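PDB 6OK1: lipid-transfer protein from Thermomonospora curvata, which is of unknown function but belongs to the thiolase superfamily and probably has a thiolase-like fold. Local coordinates for residues G244-S249 / Y278-L283; G266-G271 / L305-F310. One frame throughout, in Å; residues are numbered along the deposited sequence.

Interaction 1: G244-S249 / Y278-L283; sequences GAAQGS and YAQSGL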
ATOM      1  N   GLY A 244      12.301  18.835   6.909  1.00 28.78           N
ATOM      2  CA  GLY A 244      12.714  17.461   7.049  1.00 21.78           C
ATOM      3  C   GLY A 244      11.527  16.549   6.844  1.00 23.76           C
ATOM      4  O   GLY A 244      10.406  16.857   7.268  1.00 24.72           O
ATOM      5  N   ALA A 245      11.777  15.435   6.179  1.00 22.35           N
ATOM      6  CA  ALA A 245      10.756  14.406   5.974  1.00 21.14           C
ATOM      7  C   ALA A 245      11.489  13.097   5.807  1.00 22.64           C
ATOM      8  O   ALA A 245      12.315  12.975   4.899  1.00 23.50           O
ATOM      9  CB  ALA A 245       9.903  14.712   4.743  1.00 22.10           C
ATOM     10  N   ALA A 246      11.195  12.122   6.667  1.00 23.00           N
ATOM     11  CA  ALA A 246      12.019  10.930   6.733  1.00 20.18           C
ATOM     12  C   ALA A 246      11.173   9.735   7.143  1.00 19.78           C
ATOM     13  O   ALA A 246      10.197   9.875   7.902  1.00 22.05           O
ATOM     14  CB  ALA A 246      13.160  11.105   7.748  1.00 22.60           C
ATOM     15  N   GLN A 247      11.595   8.563   6.666  1.00 22.71           N
ATOM     16  CA  GLN A 247      11.099   7.253   7.087  1.00 21.77           C
ATOM     17  C   GLN A 247      12.204   6.514   7.817  1.00 20.90           C
ATOM     18  O   GLN A 247      13.386   6.766   7.602  1.00 20.47           O
ATOM     19  CB  GLN A 247      10.680   6.386   5.903  1.00 21.30           C
ATOM     20  CG  GLN A 247       9.431   6.834   5.210  1.00 18.22           C
ATOM     21  CD  GLN A 247       9.011   5.851   4.126  1.00 20.31           C
ATOM     22  OE1 GLN A 247       9.660   5.718   3.078  1.00 20.72           O
ATOM     23  NE2 GLN A 247       7.936   5.130   4.381  1.00 22.53           N
ATOM     24  N   GLY A 248      11.811   5.552   8.638  1.00 19.51           N
ATOM     25  CA  GLY A 248      12.786   4.744   9.330  1.00 18.94           C
ATOM     26  C   GLY A 248      12.242   3.402   9.750  1.00 18.77           C
ATOM     27  O   GLY A 248      11.176   3.312  10.366  1.00 20.80           O
ATOM     28  N   SER A 249      12.997   2.363   9.432  1.00 19.49           N
ATOM     29  CA  SER A 249      12.736   1.011   9.898  1.00 19.72           C
ATOM     30  C   SER A 249      14.060   0.457  10.380  1.00 20.68           C
ATOM     31  O   SER A 249      15.078   0.621   9.704  1.00 21.89           O
ATOM     32  CB  SER A 249      12.141   0.173   8.771  1.00 20.80           C
ATOM     33  OG  SER A 249      11.826  -1.146   9.197  1.00 20.66           O
ATOM     34  N   TYR A 278      17.260  15.971  11.122  1.00 27.22           N
ATOM     35  CA  TYR A 278      18.236  17.002  11.477  1.00 24.03           C
ATOM     36  C   TYR A 278      19.246  17.230  10.357  1.00 27.00           C
ATOM     37  O   TYR A 278      19.650  18.375  10.096  1.00 29.38           O
ATOM     38  CB  TYR A 278      18.944  16.620  12.773  1.00 28.73           C
ATOM     39  CG  TYR A 278      18.038  16.617  13.964  1.00 26.93           C
ATOM     40  CD1 TYR A 278      17.194  17.695  14.227  1.00 25.62           C
ATOM     41  CD2 TYR A 278      17.994  15.521  14.820  1.00 28.25           C
ATOM     42  CE1 TYR A 278      16.345  17.695  15.303  1.00 26.45           C
ATOM     43  CE2 TYR A 278      17.143  15.516  15.919  1.00 26.32           C
ATOM     44  CZ  TYR A 278      16.325  16.610  16.152  1.00 27.79           C
ATOM     45  OH  TYR A 278      15.470  16.641  17.221  1.00 29.42           O
ATOM     46  N   ALA A 279      19.697  16.166   9.699  1.00 26.72           N
ATOM     47  CA  ALA A 279      20.649  16.342   8.610  1.00 29.86           C
ATOM     48  C   ALA A 279      20.010  17.067   7.429  1.00 31.72           C
ATOM     49  O   ALA A 279      20.649  17.919   6.790  1.00 29.87           O
ATOM     50  CB  ALA A 279      21.207  14.993   8.174  1.00 28.80           C
ATOM     51  N   GLN A 280      18.760  16.737   7.113  1.00 27.95           N
ATOM     52  CA  GLN A 280      18.093  17.353   5.968  1.00 21.81           C
ATOM     53  C   GLN A 280      17.910  18.847   6.191  1.00 28.31           C
ATOM     54  O   GLN A 280      18.144  19.665   5.292  1.00 29.58           O
ATOM     55  CB  GLN A 280      16.724  16.713   5.739  1.00 25.50           C
ATOM     56  CG  GLN A 280      16.768  15.322   5.142  1.00 25.26           C
ATOM     57  CD  GLN A 280      15.409  14.664   5.207  1.00 33.17           C
ATOM     58  OE1 GLN A 280      14.465  15.259   5.696  1.00 32.47           O
ATOM     59  NE2 GLN A 280      15.306  13.440   4.725  1.00 29.84           N
ATOM     60  N   SER A 281      17.439  19.205   7.375  1.00 28.39           N
ATOM     61  CA  SER A 281      17.016  20.559   7.688  1.00 29.52           C
ATOM     62  C   SER A 281      18.155  21.456   8.127  1.00 31.10           C
ATOM     63  O   SER A 281      17.959  22.679   8.219  1.00 31.94           O
ATOM     64  CB  SER A 281      15.967  20.528   8.799  1.00 29.97           C
ATOM     65  OG  SER A 281      16.490  19.998  10.022  1.00 28.36           O
ATOM     66  N   GLY A 282      19.312  20.886   8.437  1.00 27.96           N
ATOM     67  CA  GLY A 282      20.401  21.663   9.015  1.00 28.31           C
ATOM     68  C   GLY A 282      20.147  22.125  10.429  1.00 35.22           C
ATOM     69  O   GLY A 282      20.796  23.064  10.889  1.00 32.24           O
ATOM     70  N   LEU A 283      19.226  21.480  11.142  1.00 31.47           N
ATOM     71  CA  LEU A 283      18.838  21.875  12.481  1.00 32.97           C
ATOM     72  C   LEU A 283      19.337  20.857  13.493  1.00 38.70           C
ATOM     73  O   LEU A 283      19.703  19.723  13.160  1.00 37.03           O
ATOM     74  CB  LEU A 283      17.317  22.014  12.610  1.00 35.09           C
ATOM     75  CG  LEU A 283      16.649  22.995  11.652  1.00 31.89           C
ATOM     76  CD1 LEU A 283      15.153  22.975  11.807  1.00 34.08           C
ATOM     77  CD2 LEU A 283      17.150  24.433  11.883  1.00 32.63           C
TER
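Gln280 lays its carboxamide against the peptide backbone of Ala245 and grips that residue at both of its polar atoms. OE1 of Gln280 accepts from Ala245 N at 2.7 Å, a fairly straight bond (N-H...O 160°) in which the donor lies in the plane of the side-chain carbonyl. NE2 of Gln280 gives a hydrogen to Ala245 O at 3.0 Å. That oxygen lies almost in the amide plane of Gln280, yet the nitrogen stands above the carbonyl plane of Ala245, about 47° out of it. The two bonds together fix the rotation of the amide group. The chain runs extended beyond CG, with CD anti to CA (chi2 169°), which carries the amide across from the helix to the strand.

Packing around the pair is tight at Gly244, whose CA comes within 3.1 Å of Gln280 OE1. The methyl of Ala246 approaches the other end of the amide, CB to NE2 of Gln280 at 4.4 Å. Ala245 O has a second donor, NE2 of Gln91.

The contact ties the last turn of helix 268-281 to strand 240-248 of the mixed sheet. That strand is bonded to 382-388 through Gly244 with Ile386 and Ala246 with Gly384, while Ser281 of the helix packs on Ile386, placing the helix end over both strands.

Interaction 2: G266-G271 / L305-F310; sequences GIPEMG and LEELGF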
ATOM      1  N   GLY A 266      14.572   1.498  23.662  1.00 22.75           N
ATOM      2  CA  GLY A 266      14.536   2.657  22.806  1.00 24.99           C
ATOM      3  C   GLY A 266      13.593   2.426  21.639  1.00 22.94           C
ATOM      4  O   GLY A 266      12.745   1.530  21.656  1.00 24.23           O
ATOM      5  N   ILE A 267      13.737   3.265  20.619  1.00 22.17           N
ATOM      6  CA  ILE A 267      13.004   3.085  19.364  1.00 22.12           C
ATOM      7  C   ILE A 267      14.003   3.398  18.260  1.00 22.98           C
ATOM      8  O   ILE A 267      14.016   4.516  17.740  1.00 22.23           O
ATOM      9  CB  ILE A 267      11.776   3.993  19.235  1.00 22.21           C
ATOM     10  CG1 ILE A 267      10.884   3.958  20.478  1.00 23.84           C
ATOM     11  CG2 ILE A 267      10.972   3.570  18.005  1.00 19.55           C
ATOM     12  CD1 ILE A 267       9.852   5.053  20.472  1.00 26.36           C
ATOM     13  N   PRO A 268      14.867   2.450  17.902  1.00 22.72           N
ATOM     14  CA  PRO A 268      15.957   2.761  16.965  1.00 25.37           C
ATOM     15  C   PRO A 268      15.462   3.322  15.653  1.00 19.70           C
ATOM     16  O   PRO A 268      16.130   4.164  15.036  1.00 23.21           O
ATOM     17  CB  PRO A 268      16.632   1.404  16.763  1.00 29.25           C
ATOM     18  CG  PRO A 268      16.225   0.577  17.922  1.00 33.54           C
ATOM     19  CD  PRO A 268      14.942   1.079  18.434  1.00 24.24           C
ATOM     20  N   GLU A 269      14.300   2.859  15.199  1.00 21.84           N
ATOM     21  CA  GLU A 269      13.781   3.357  13.936  1.00 21.30           C
ATOM     22  C   GLU A 269      13.371   4.823  14.035  1.00 24.44           C
ATOM     23  O   GLU A 269      13.447   5.555  13.036  1.00 20.67           O
ATOM     24  CB  GLU A 269      12.626   2.454  13.466  1.00 22.03           C
ATOM     25  CG  GLU A 269      11.424   2.337  14.410  1.00 22.60           C
ATOM     26  CD  GLU A 269      11.508   1.233  15.460  1.00 20.48           C
ATOM     27  OE1 GLU A 269      12.627   0.812  15.843  1.00 21.78           O
ATOM     28  OE2 GLU A 269      10.420   0.748  15.918  1.00 21.07           O
ATOM     29  N   MET A 270      12.981   5.296  15.226  1.00 20.96           N
ATOM     30  CA  MET A 270      12.725   6.722  15.388  1.00 21.01           C
ATOM     31  C   MET A 270      14.025   7.503  15.499  1.00 21.30           C
ATOM     32  O   MET A 270      14.089   8.644  15.032  1.00 22.62           O
ATOM     33  CB  MET A 270      11.846   6.988  16.626  1.00 22.47           C
ATOM     34  CG  MET A 270      11.269   8.409  16.689  1.00 23.70           C
ATOM     35  SD  MET A 270      10.107   8.708  15.323  1.00 26.94           S
ATOM     36  CE  MET A 270       8.664   7.770  15.864  1.00 28.88           C
ATOM     37  N   GLY A 271      15.066   6.914  16.082  1.00 22.69           N
ATOM     38  CA  GLY A 271      16.374   7.548  16.028  1.00 24.97           C
ATOM     39  C   GLY A 271      16.838   7.766  14.601  1.00 24.87           C
ATOM     40  O   GLY A 271      17.419   8.810  14.278  1.00 24.83           O
ATOM     41  N   LEU A 305      11.519  11.055  23.035  1.00 22.43           N
ATOM     42  CA  LEU A 305      12.295  12.240  23.408  1.00 22.08           C
ATOM     43  C   LEU A 305      13.787  11.942  23.409  1.00 29.28           C
ATOM     44  O   LEU A 305      14.615  12.780  23.007  1.00 25.04           O
ATOM     45  CB  LEU A 305      11.835  12.744  24.780  1.00 24.07           C
ATOM     46  CG  LEU A 305      10.432  13.365  24.817  1.00 28.11           C
ATOM     47  CD1 LEU A 305       9.886  13.386  26.242  1.00 26.88           C
ATOM     48  CD2 LEU A 305      10.460  14.786  24.203  1.00 28.41           C
ATOM     49  N   GLU A 306      14.146  10.749  23.850  1.00 24.61           N
ATOM     50  CA  GLU A 306      15.544  10.354  23.910  1.00 27.28           C
ATOM     51  C   GLU A 306      16.112  10.079  22.523  1.00 22.30           C
ATOM     52  O   GLU A 306      17.228  10.520  22.202  1.00 25.22           O
ATOM     53  CB  GLU A 306      15.664   9.151  24.831  1.00 26.77           C
ATOM     54  CG  GLU A 306      15.152   9.489  26.223  1.00 29.43           C
ATOM     55  CD  GLU A 306      15.001   8.289  27.129  1.00 32.36           C
ATOM     56  OE1 GLU A 306      15.478   7.206  26.749  1.00 27.01           O
ATOM     57  OE2 GLU A 306      14.455   8.434  28.240  1.00 27.24           O
ATOM     58  N   GLU A 307      15.356   9.375  21.680  1.00 25.23           N
ATOM     59  CA  GLU A 307      15.810   9.095  20.325  1.00 23.51           C
ATOM     60  C   GLU A 307      16.037  10.369  19.534  1.00 24.73           C
ATOM     61  O   GLU A 307      16.925  10.406  18.670  1.00 25.66           O
ATOM     62  CB  GLU A 307      14.791   8.220  19.597  1.00 22.21           C
ATOM     63  CG  GLU A 307      14.724   6.775  20.117  1.00 24.41           C
ATOM     64  CD  GLU A 307      15.967   5.954  19.831  1.00 26.02           C
ATOM     65  OE1 GLU A 307      16.839   6.394  19.038  1.00 25.78           O
ATOM     66  OE2 GLU A 307      16.103   4.861  20.425  1.00 26.31           O
ATOM     67  N   LEU A 308      15.220  11.383  19.766  1.00 24.02           N
ATOM     68  CA  LEU A 308      15.282  12.629  19.009  1.00 23.41           C
ATOM     69  C   LEU A 308      16.241  13.648  19.622  1.00 25.97           C
ATOM     70  O   LEU A 308      16.359  14.760  19.098  1.00 29.04           O
ATOM     71  CB  LEU A 308      13.875  13.227  18.886  1.00 25.36           C
ATOM     72  CG  LEU A 308      12.869  12.318  18.150  1.00 25.91           C
ATOM     73  CD1 LEU A 308      11.450  12.854  18.324  1.00 28.13           C
ATOM     74  CD2 LEU A 308      13.209  12.177  16.690  1.00 28.24           C
ATOM     75  N   GLY A 309      16.929  13.289  20.704  1.00 26.19           N
ATOM     76  CA  GLY A 309      17.991  14.111  21.238  1.00 26.78           C
ATOM     77  C   GLY A 309      17.569  15.230  22.172  1.00 26.71           C
ATOM     78  O   GLY A 309      18.383  16.131  22.441  1.00 27.85           O
ATOM     79  N   PHE A 310      16.335  15.226  22.668  1.00 29.76           N
ATOM     80  CA  PHE A 310      15.892  16.281  23.575  1.00 27.42           C
ATOM     81  C   PHE A 310      16.345  16.065  25.011  1.00 35.77           C
ATOM     82  O   PHE A 310      16.346  17.019  25.798  1.00 32.89           O
ATOM     83  CB  PHE A 310      14.374  16.409  23.530  1.00 28.34           C
ATOM     84  CG  PHE A 310      13.863  16.865  22.213  1.00 28.52           C
ATOM     85  CD1 PHE A 310      14.137  18.150  21.755  1.00 36.95           C
ATOM     86  CD2 PHE A 310      13.118  16.021  21.416  1.00 32.42           C
ATOM     87  CE1 PHE A 310      13.671  18.575  20.520  1.00 32.76           C
ATOM     88  CE2 PHE A 310      12.652  16.440  20.170  1.00 32.85           C
ATOM     89  CZ  PHE A 310      12.935  17.716  19.724  1.00 34.61           C
TER
HETATM   90  O   HOH W   1      17.693  11.177  16.111  1.00 32.95           O
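Two helices of the thiolase-like C-terminal half meet here, the start of helix 268-281 against the end of helix 301-307, and the carboxylate of Glu307 lies at the N-terminal end of the former. Ile267 occupies the N-cap position, and its backbone N donates to Glu307 OE2 at 2.9 Å with an N-H...O angle of 151°. The nitrogen meets that oxygen from above the carboxylate plane. The acid chain is bent at chi2 (-68°), which brings CD back toward the Ile267 backbone; CD of Glu307 is 3.2 Å from Ile267 O. The other oxygen, OE1, rests beside Gly271, 3.3 Å from its CA.

Arg313 forms a salt bridge with Glu307 OE2, so this oxygen serves both an arginine and a backbone N-H. The arginine and the nearby helix start would both be expected to favour the charged form of the acid.

Gly271 has no side chain where OE1 of Glu307 lies, and the two backbones come close, CA of Gly271 4.6 Å from CA of Glu307. Next to the acid, at Met270 and Leu308, the contact turns apolar: Met270 CG meets Leu308 CD2 at 4.2 Å, and both residues also pack on Thr375 of strand 371-375. Helix 301-307 closes in a Schellman motif, with Gly309 at positive phi and backbone bonds from Gly309 N to Glu306 O and from Phe310 N to Leu305 O. A water spans the two helices, donating one hydrogen to Gly271 O at 3.0 Å and the other to Glu307 O at 2.8 Å.

Helix 268-281 serves both contacts, its last turn in interaction 1 and its first in interaction 2, with centres about 13 Å apart. Interaction 1 is buried and joins helix to sheet through a neutral amide paired with strand backbone. Interaction 2 is only partly buried and joins helix to helix; there a carboxylate, shared with an arginine, and a bridging water do the polar work beside a small apolar patch. The two meet directly: Tyr278 OH is 2.8 Å from Leu308 O, a probable hydrogen bond, and Ser249 CA packs on Glu269 CB. Their segments alternate along the chain, so the contacts interlock in sequence.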